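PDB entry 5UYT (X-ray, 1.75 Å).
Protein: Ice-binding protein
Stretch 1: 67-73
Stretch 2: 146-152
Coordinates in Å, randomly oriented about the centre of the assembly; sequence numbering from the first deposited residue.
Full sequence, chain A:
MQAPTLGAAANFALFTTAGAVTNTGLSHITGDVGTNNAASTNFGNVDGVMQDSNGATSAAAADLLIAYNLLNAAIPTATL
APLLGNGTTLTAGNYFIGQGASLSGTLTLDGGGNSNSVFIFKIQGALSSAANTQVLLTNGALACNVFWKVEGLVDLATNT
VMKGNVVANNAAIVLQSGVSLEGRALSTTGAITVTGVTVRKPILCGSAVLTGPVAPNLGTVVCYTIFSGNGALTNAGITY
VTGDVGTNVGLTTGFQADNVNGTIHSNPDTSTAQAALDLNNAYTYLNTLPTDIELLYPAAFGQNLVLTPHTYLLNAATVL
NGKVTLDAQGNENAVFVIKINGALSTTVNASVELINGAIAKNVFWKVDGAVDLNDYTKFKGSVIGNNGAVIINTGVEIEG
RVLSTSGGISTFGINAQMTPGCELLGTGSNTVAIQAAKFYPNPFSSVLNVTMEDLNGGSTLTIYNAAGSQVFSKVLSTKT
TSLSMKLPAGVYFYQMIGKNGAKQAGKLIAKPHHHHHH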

# COMPACT_ATOMS: atom_id res chain seq x y z
N ALA A 67 25.52 8.46 -1.18
CA ALA A 67 24.65 9.13 -2.17
C ALA A 67 24.92 10.64 -2.23
O ALA A 67 25.10 11.19 -3.33
CB ALA A 67 23.17 8.85 -1.89
N TYR A 68 24.92 11.30 -1.07
CA TYR A 68 25.15 12.75 -1.00
C TYR A 68 26.48 13.12 -1.69
O TYR A 68 26.54 14.07 -2.48
CB TYR A 68 25.15 13.29 0.45
CG TYR A 68 25.64 14.73 0.46
CD1 TYR A 68 24.77 15.77 0.13
CD2 TYR A 68 26.99 15.04 0.70
CE1 TYR A 68 25.20 17.07 0.07
CE2 TYR A 68 27.43 16.35 0.64
CZ TYR A 68 26.53 17.36 0.33
OH TYR A 68 26.97 18.67 0.26
N ASN A 69 27.54 12.37 -1.37
CA ASN A 69 28.86 12.65 -1.90
C ASN A 69 28.94 12.48 -3.41
O ASN A 69 29.61 13.27 -4.08
CB ASN A 69 29.93 11.81 -1.18
CG ASN A 69 30.19 12.30 0.22
OD1 ASN A 69 30.01 13.47 0.52
ND2 ASN A 69 30.63 11.40 1.09
N LEU A 70 28.24 11.48 -3.95
CA LEU A 70 28.14 11.31 -5.40
C LEU A 70 27.37 12.46 -6.03
O LEU A 70 27.75 12.97 -7.09
CB LEU A 70 27.48 9.98 -5.75
CG LEU A 70 28.23 8.68 -5.43
CD1 LEU A 70 27.22 7.53 -5.46
CD2 LEU A 70 29.38 8.46 -6.40
N LEU A 71 26.28 12.88 -5.38
CA LEU A 71 25.55 14.08 -5.82
C LEU A 71 26.46 15.34 -5.82
O LEU A 71 26.46 16.14 -6.78
CB LEU A 71 24.29 14.30 -4.97
CG LEU A 71 23.22 13.22 -5.20
CD1 LEU A 71 22.02 13.41 -4.28
CD2 LEU A 71 22.78 13.23 -6.65
N ASN A 72 27.23 15.48 -4.74
CA ASN A 72 28.11 16.63 -4.57
C ASN A 72 29.28 16.60 -5.57
O ASN A 72 29.75 17.65 -5.98
CB ASN A 72 28.59 16.73 -3.12
CG ASN A 72 28.98 18.14 -2.72
OD1 ASN A 72 28.43 19.13 -3.21
ND2 ASN A 72 29.94 18.24 -1.80
N ALA A 73 29.67 15.40 -5.99
CA ALA A 73 30.72 15.23 -6.99
C ALA A 73 30.25 15.41 -8.44
O ALA A 73 31.08 15.62 -9.33
CB ALA A 73 31.38 13.87 -6.83
N VAL A 146 15.44 11.49 -10.54
CA VAL A 146 15.51 12.91 -10.14
C VAL A 146 16.07 13.07 -8.72
O VAL A 146 15.64 12.38 -7.79
CB VAL A 146 14.12 13.59 -10.25
CG1 VAL A 146 14.21 15.04 -9.79
CG2 VAL A 146 13.58 13.46 -11.68
N PHE A 147 17.04 13.98 -8.57
CA PHE A 147 17.69 14.21 -7.28
C PHE A 147 17.79 15.70 -7.02
O PHE A 147 18.10 16.48 -7.95
CB PHE A 147 19.12 13.64 -7.29
CG PHE A 147 19.18 12.14 -7.50
CD1 PHE A 147 19.34 11.28 -6.41
CD2 PHE A 147 19.12 11.59 -8.78
CE1 PHE A 147 19.39 9.90 -6.60
CE2 PHE A 147 19.17 10.22 -8.98
CZ PHE A 147 19.32 9.36 -7.88
N TRP A 148 17.59 16.09 -5.77
CA TRP A 148 17.81 17.47 -5.32
C TRP A 148 18.81 17.44 -4.17
O TRP A 148 18.51 16.88 -3.11
CB TRP A 148 16.48 18.12 -4.86
CG TRP A 148 15.35 18.01 -5.88
CD1 TRP A 148 14.54 16.93 -6.08
CD2 TRP A 148 14.88 19.05 -6.75
NE1 TRP A 148 13.62 17.21 -7.07
CE2 TRP A 148 13.79 18.50 -7.49
CE3 TRP A 148 15.26 20.38 -6.99
CZ2 TRP A 148 13.08 19.25 -8.45
CZ3 TRP A 148 14.56 21.12 -7.95
CH2 TRP A 148 13.49 20.54 -8.68
N LYS A 149 20.01 17.97 -4.39
CA LYS A 149 21.01 18.06 -3.33
C LYS A 149 20.95 19.46 -2.74
O LYS A 149 21.49 20.42 -3.32
CB LYS A 149 22.40 17.77 -3.90
CG LYS A 149 23.50 17.78 -2.85
CD LYS A 149 24.87 18.07 -3.47
CE LYS A 149 24.99 19.48 -4.05
NZ LYS A 149 24.44 20.60 -3.22
N VAL A 150 20.31 19.58 -1.58
CA VAL A 150 19.96 20.90 -1.03
C VAL A 150 20.79 21.26 0.21
O VAL A 150 20.70 20.58 1.25
CB VAL A 150 18.45 21.01 -0.68
CG1 VAL A 150 18.10 22.46 -0.32
CG2 VAL A 150 17.57 20.53 -1.85
N GLU A 151 21.57 22.34 0.10
CA GLU A 151 22.41 22.81 1.22
C GLU A 151 21.65 23.82 2.07
O GLU A 151 22.07 24.98 2.22
CB GLU A 151 23.71 23.46 0.72
CG GLU A 151 24.50 22.64 -0.29
CD GLU A 151 24.98 21.31 0.27
OE1 GLU A 151 25.17 21.22 1.50
OE2 GLU A 151 25.16 20.38 -0.54
N GLY A 152 20.51 23.39 2.61
CA GLY A 152 19.69 24.28 3.43
C GLY A 152 18.29 23.74 3.60
O GLY A 152 17.95 22.67 3.07

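A helix crosses a strand here almost at right angles, 89° between their N-to-C directions, with the axes 9.2 Å apart at closest approach. The contact is built mainly from three residues: Lys-149 on the strand, and Leu-71 and Tyr-68 on the helix. Together the two stretches bury 319 Å².

Lys-149 covers the most. Its CA-to-CB bond points toward the helix, and Leu-71 is its nearest neighbour in backbone register, CA of Leu-71 to CA of Lys-149 being 6.5 Å. The two side chains start out close together, with Leu-71 CB 4.1 Å from Lys-149 CB. The lysine then uses its length as a hydrocarbon: CG lies 3.5 Å from Tyr-68 CE1, and CD packs 3.9 Å from the backbone C of Leu-71. Chi1 and chi2 are both t, which extends the chain across the helix, past Tyr-68 and Leu-71; chi3 and chi4 are both p, bending its end so that NZ reaches Glu-151 OE2 at 2.8 Å in a salt bridge within the strand's own segment. A buried lysine is tolerable because its methylenes are packed and its charge is answered.

Leu-71 does the purely apolar work. Pointing toward the strand with an m,t rotamer, it sets CD2 3.7 Å from Phe-147 CB. Phe-147 and Lys-149 both point toward the helix, while Trp-148 between them and Val-150 beyond point away, the usual alternation of a strand. Two residues apart on one strand face, a phenylalanine and a lysine thus offer the leucine carbon surface at both positions.

Tyr-68 sits one helical turn before Asn-72 and near Leu-71 on the helix surface. Its CA-to-CB bond points sideways, but the t rotamer carries the ring to the other stretch, and the OH donates a hydrogen bond to Glu-151 OE2 at 2.6 Å, with that oxygen near the plane of the ring at its edge. Phenylalanine's carbon frame plus one hydroxyl is what the place uses: ring carbon against lysine methylene, and oxygen for the carboxylate.

Glu-151, just past the strand, is therefore a shared acceptor. With chi1 and chi2 both m, it brings OE2 to both Tyr-68 OH and Lys-149 NZ, while OE1 is hydrogen-bonded elsewhere in the structure. Asn-72 borders this polar cluster from an exposed position, its OD1 3.6 Å from Lys-149 CE. The rule to read is economical: carbon packs against carbon, and the tyrosine hydroxyl and the lysine amine meet at one carboxylate oxygen, with NZ also bonded elsewhere in the structure.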